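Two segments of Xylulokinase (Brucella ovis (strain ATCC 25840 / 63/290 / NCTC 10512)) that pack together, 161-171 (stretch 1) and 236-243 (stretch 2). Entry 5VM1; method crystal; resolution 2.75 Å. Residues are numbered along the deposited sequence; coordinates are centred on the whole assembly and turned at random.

Stretch 1, residues 161-171: PKDYLRLWLTG
Stretch 2 (236-243) IVAGGAGD

A single arginine supplies both hydrogen bonds that join these stretches, and in stretch 2 it binds only backbone carbonyls. Arg166 NH1 donates to Gly239 O and Arg166 NH2 to Ala238 O, each at 2.6 Å, with both carbonyls at the guanidinium edge, near its plane, where N-H groups point.

Residues 161-170 form a helix; 236-238 and 241-242 are strands. The helix runs antiparallel to strand 236-238 (174°, closest axis approach 10.2 Å), with Thr170 CA 7.5 Å from Val237 CA and Lys162 CA 7.9 Å from Gly242 CA. Lys162, Arg166 and Thr170, spaced four apart, point toward stretch 2.

Arg166 (chi1 t, chi2 -145°, chi3 m) is steadied by Asp163 (chi1 m), whose OD1 forms salt bridges with Arg166 NH1 (3.1 Å) and Lys162 NZ (2.9 Å). Lys162 (p, t, t, chi4 -33°) sets the CD-CE end of its aliphatic chain against the backbone of Gly239 to Ala241, CD 3.2 Å from Ala241 O and CE 3.4 Å from Gly239 O. Gly240 (phi/psi 85/-161) suits this spot: a CB would clash with Lys162 CE and jam against the preceding carbonyl.

At the other end, Thr170 (p) donates a hydrogen bond from OG1 to Arg166 O (2.8 Å), leaving CG2 to meet Val237 (t) CG2 at 3.4 Å, methyl against methyl. Gly171, at 80/10, then leaves the helix with positive phi, where a CB would be jammed against Thr170 O, which by itself calls for glycine.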

ATOM      1  N   PRO A 161      12.867   2.545   2.741  1.00 37.47           N
ATOM      2  CA  PRO A 161      13.568   1.341   2.248  1.00 44.85           C
ATOM      3  C   PRO A 161      13.952   1.352   0.771  1.00 36.59           C
ATOM      4  O   PRO A 161      15.121   1.117   0.460  1.00 41.71           O
ATOM      5  CB  PRO A 161      12.576   0.217   2.589  1.00 26.42           C
ATOM      6  CG  PRO A 161      11.892   0.705   3.782  1.00 27.05           C
ATOM      7  CD  PRO A 161      11.731   2.187   3.609  1.00 32.70           C
ATOM      8  N   LYS A 162      13.030   1.651  -0.144  1.00 31.18           N
ATOM      9  CA  LYS A 162      13.392   1.585  -1.557  1.00 38.14           C
ATOM     10  C   LYS A 162      14.465   2.611  -1.895  1.00 41.90           C
ATOM     11  O   LYS A 162      15.228   2.416  -2.849  1.00 44.11           O
ATOM     12  CB  LYS A 162      12.167   1.758  -2.464  1.00 27.19           C
ATOM     13  CG  LYS A 162      11.796   3.184  -2.778  1.00 33.80           C
ATOM     14  CD  LYS A 162      10.774   3.236  -3.884  1.00 37.65           C
ATOM     15  CE  LYS A 162      10.489   4.673  -4.293  1.00 41.40           C
ATOM     16  NZ  LYS A 162      10.591   5.638  -3.148  1.00 40.72           N
ATOM     17  N   ASP A 163      14.508   3.720  -1.147  1.00 34.52           N
ATOM     18  CA  ASP A 163      15.509   4.751  -1.367  1.00 36.88           C
ATOM     19  C   ASP A 163      16.878   4.364  -0.793  1.00 40.77           C
ATOM     20  O   ASP A 163      17.896   4.905  -1.231  1.00 41.76           O
ATOM     21  CB  ASP A 163      14.998   6.089  -0.823  1.00 37.26           C
ATOM     22  CG  ASP A 163      13.629   6.510  -1.437  1.00 41.04           C
ATOM     23  OD1 ASP A 163      13.369   6.256  -2.641  1.00 38.86           O
ATOM     24  OD2 ASP A 163      12.819   7.134  -0.716  1.00 39.81           O
ATOM     25  N   TYR A 164      16.933   3.495   0.220  1.00 41.96           N
ATOM     26  CA  TYR A 164      18.222   2.920   0.608  1.00 40.96           C
ATOM     27  C   TYR A 164      18.729   1.977  -0.471  1.00 42.85           C
ATOM     28  O   TYR A 164      19.945   1.824  -0.672  1.00 35.66           O
ATOM     29  CB  TYR A 164      18.137   2.154   1.933  1.00 31.70           C
ATOM     30  CG  TYR A 164      19.491   1.612   2.368  1.00 33.86           C
ATOM     31  CD1 TYR A 164      20.391   2.417   3.070  1.00 34.80           C
ATOM     32  CD2 TYR A 164      19.883   0.322   2.058  1.00 35.29           C
ATOM     33  CE1 TYR A 164      21.641   1.940   3.463  1.00 42.27           C
ATOM     34  CE2 TYR A 164      21.146  -0.176   2.453  1.00 37.89           C
ATOM     35  CZ  TYR A 164      22.017   0.639   3.149  1.00 43.25           C
ATOM     36  OH  TYR A 164      23.260   0.169   3.539  1.00 43.66           O
ATOM     37  N   LEU A 165      17.812   1.231  -1.074  1.00 39.54           N
ATOM     38  CA  LEU A 165      18.190   0.390  -2.187  1.00 37.65           C
ATOM     39  C   LEU A 165      18.712   1.242  -3.349  1.00 46.89           C
ATOM     40  O   LEU A 165      19.693   0.874  -4.007  1.00 47.50           O
ATOM     41  CB  LEU A 165      16.999  -0.483  -2.569  1.00 33.67           C
ATOM     42  CG  LEU A 165      17.285  -1.786  -3.321  1.00 38.10           C
ATOM     43  CD1 LEU A 165      18.091  -2.797  -2.508  1.00 40.85           C
ATOM     44  CD2 LEU A 165      15.971  -2.375  -3.763  1.00 36.24           C
ATOM     45  N   ARG A 166      18.086   2.402  -3.594  1.00 42.75           N
ATOM     46  CA  ARG A 166      18.560   3.299  -4.643  1.00 45.04           C
ATOM     47  C   ARG A 166      19.943   3.847  -4.305  1.00 47.91           C
ATOM     48  O   ARG A 166      20.740   4.136  -5.212  1.00 43.86           O
ATOM     49  CB  ARG A 166      17.565   4.446  -4.876  1.00 37.52           C
ATOM     50  CG  ARG A 166      17.990   5.447  -5.985  1.00 39.40           C
ATOM     51  CD  ARG A 166      17.578   6.883  -5.683  1.00 35.37           C
ATOM     52  NE  ARG A 166      16.165   6.936  -5.312  1.00 33.11           N
ATOM     53  CZ  ARG A 166      15.140   6.755  -6.147  1.00 32.71           C
ATOM     54  NH1 ARG A 166      13.897   6.813  -5.677  1.00 30.89           N
ATOM     55  NH2 ARG A 166      15.338   6.527  -7.441  1.00 34.37           N
ATOM     56  N   LEU A 167      20.219   4.054  -3.012  1.00 45.91           N
ATOM     57  CA  LEU A 167      21.536   4.525  -2.599  1.00 44.31           C
ATOM     58  C   LEU A 167      22.596   3.501  -2.951  1.00 53.87           C
ATOM     59  O   LEU A 167      23.677   3.853  -3.433  1.00 61.95           O
ATOM     60  CB  LEU A 167      21.560   4.790  -1.097  1.00 37.87           C
ATOM     61  CG  LEU A 167      22.888   5.237  -0.487  1.00 42.74           C
ATOM     62  CD1 LEU A 167      23.340   6.582  -1.041  1.00 41.19           C
ATOM     63  CD2 LEU A 167      22.786   5.267   1.020  1.00 38.99           C
ATOM     64  N   TRP A 168      22.289   2.222  -2.733  1.00 46.19           N
ATOM     65  CA  TRP A 168      23.170   1.140  -3.157  1.00 43.63           C
ATOM     66  C   TRP A 168      23.291   1.076  -4.688  1.00 45.28           C
ATOM     67  O   TRP A 168      24.373   0.811  -5.218  1.00 48.26           O
ATOM     68  CB  TRP A 168      22.668  -0.176  -2.555  1.00 42.93           C
ATOM     69  CG  TRP A 168      23.307  -1.392  -3.132  1.00 52.87           C
ATOM     70  CD1 TRP A 168      24.613  -1.729  -3.072  1.00 48.59           C
ATOM     71  CD2 TRP A 168      22.660  -2.412  -3.923  1.00 53.10           C
ATOM     72  NE1 TRP A 168      24.829  -2.908  -3.754  1.00 59.84           N
ATOM     73  CE2 TRP A 168      23.647  -3.346  -4.285  1.00 50.02           C
ATOM     74  CE3 TRP A 168      21.344  -2.622  -4.349  1.00 50.55           C
ATOM     75  CZ2 TRP A 168      23.365  -4.479  -5.051  1.00 50.36           C
ATOM     76  CZ3 TRP A 168      21.065  -3.761  -5.112  1.00 46.94           C
ATOM     77  CH2 TRP A 168      22.067  -4.669  -5.449  1.00 48.74           C
ATOM     78  N   LEU A 169      22.186   1.290  -5.413  1.00 43.68           N
ATOM     79  CA  LEU A 169      22.185   1.170  -6.873  1.00 53.22           C
ATOM     80  C   LEU A 169      22.864   2.360  -7.555  1.00 59.37           C
ATOM     81  O   LEU A 169      23.638   2.178  -8.501  1.00 49.99           O
ATOM     82  CB  LEU A 169      20.742   1.036  -7.358  1.00 51.36           C
ATOM     83  CG  LEU A 169      20.012  -0.281  -7.066  1.00 44.51           C
ATOM     84  CD1 LEU A 169      18.542  -0.178  -7.467  1.00 40.29           C
ATOM     85  CD2 LEU A 169      20.688  -1.409  -7.835  1.00 45.23           C
ATOM     86  N   THR A 170      22.586   3.586  -7.097  1.00 64.00           N
ATOM     87  CA  THR A 170      23.006   4.794  -7.796  1.00 54.27           C
ATOM     88  C   THR A 170      24.013   5.636  -7.043  1.00 55.04           C
ATOM     89  O   THR A 170      24.681   6.461  -7.668  1.00 60.78           O
ATOM     90  CB  THR A 170      21.811   5.723  -8.090  1.00 54.70           C
ATOM     91  OG1 THR A 170      21.353   6.308  -6.861  1.00 50.78           O
ATOM     92  CG2 THR A 170      20.685   4.989  -8.781  1.00 47.02           C
ATOM     93  N   GLY A 171      24.102   5.504  -5.729  1.00 57.75           N
ATOM     94  CA  GLY A 171      24.973   6.373  -4.969  1.00 53.92           C
ATOM     95  C   GLY A 171      24.423   7.750  -4.680  1.00 52.99           C
ATOM     96  O   GLY A 171      25.177   8.604  -4.190  1.00 53.68           O
ATOM     97  N   ILE A 236      19.321   4.189 -16.460  1.00 49.16           N
ATOM     98  CA  ILE A 236      18.614   5.188 -15.663  1.00 56.94           C
ATOM     99  C   ILE A 236      17.804   4.476 -14.584  1.00 53.28           C
ATOM    100  O   ILE A 236      17.236   3.402 -14.827  1.00 56.57           O
ATOM    101  CB  ILE A 236      17.699   6.040 -16.570  1.00 58.36           C
ATOM    102  CG1 ILE A 236      18.471   7.163 -17.268  1.00 57.57           C
ATOM    103  CG2 ILE A 236      16.490   6.588 -15.802  1.00 44.16           C
ATOM    104  CD1 ILE A 236      17.774   7.673 -18.543  1.00 58.12           C
ATOM    105  N   VAL A 237      17.791   5.036 -13.371  1.00 44.11           N
ATOM    106  CA  VAL A 237      16.943   4.553 -12.279  1.00 44.96           C
ATOM    107  C   VAL A 237      15.799   5.539 -12.052  1.00 49.84           C
ATOM    108  O   VAL A 237      16.030   6.743 -11.885  1.00 47.81           O
ATOM    109  CB  VAL A 237      17.732   4.327 -10.977  1.00 42.72           C
ATOM    110  CG1 VAL A 237      16.820   3.726  -9.928  1.00 41.28           C
ATOM    111  CG2 VAL A 237      18.894   3.385 -11.218  1.00 44.88           C
ATOM    112  N   ALA A 238      14.567   5.026 -12.042  1.00 39.55           N
ATOM    113  CA  ALA A 238      13.397   5.874 -11.888  1.00 46.03           C
ATOM    114  C   ALA A 238      13.213   6.309 -10.433  1.00 49.70           C
ATOM    115  O   ALA A 238      13.846   5.794  -9.504  1.00 45.89           O
ATOM    116  CB  ALA A 238      12.142   5.163 -12.381  1.00 37.50           C
ATOM    117  N   GLY A 239      12.348   7.307 -10.251  1.00 43.86           N
ATOM    118  CA  GLY A 239      12.001   7.717  -8.906  1.00 45.01           C
ATOM    119  C   GLY A 239      11.357   6.596  -8.120  1.00 46.37           C
ATOM    120  O   GLY A 239      11.650   6.400  -6.937  1.00 42.91           O
ATOM    121  N   GLY A 240      10.493   5.832  -8.771  1.00 39.13           N
ATOM    122  CA  GLY A 240       9.831   4.736  -8.113  1.00 32.87           C
ATOM    123  C   GLY A 240       8.582   5.190  -7.379  1.00 31.48           C
ATOM    124  O   GLY A 240       8.028   6.254  -7.616  1.00 31.14           O
ATOM    125  N   ALA A 241       8.143   4.359  -6.452  1.00 31.51           N
ATOM    126  CA  ALA A 241       6.952   4.719  -5.708  1.00 33.45           C
ATOM    127  C   ALA A 241       6.917   3.869  -4.454  1.00 34.49           C
ATOM    128  O   ALA A 241       7.641   2.879  -4.342  1.00 39.31           O
ATOM    129  CB  ALA A 241       5.696   4.529  -6.565  1.00 29.28           C
ATOM    130  N   GLY A 242       6.079   4.269  -3.499  1.00 33.68           N
ATOM    131  CA  GLY A 242       5.706   3.336  -2.458  1.00 34.76           C
ATOM    132  C   GLY A 242       4.845   2.229  -3.034  1.00 30.10           C
ATOM    133  O   GLY A 242       4.268   2.370  -4.120  1.00 27.74           O
ATOM    134  N   ASP A 243       4.739   1.117  -2.289  1.00 35.46           N
ATOM    135  CA  ASP A 243       4.133  -0.087  -2.866  1.00 34.73           C
ATOM    136  C   ASP A 243       2.692   0.165  -3.298  1.00 32.53           C
ATOM    137  O   ASP A 243       2.252  -0.356  -4.329  1.00 27.53           O
ATOM    138  CB  ASP A 243       4.198  -1.289  -1.919  1.00 33.57           C
ATOM    139  CG  ASP A 243       3.607  -1.003  -0.557  1.00 45.38           C
ATOM    140  OD1 ASP A 243       3.064   0.100  -0.371  1.00 48.09           O
ATOM    141  OD2 ASP A 243       3.670  -1.897   0.323  1.00 52.57           O
TER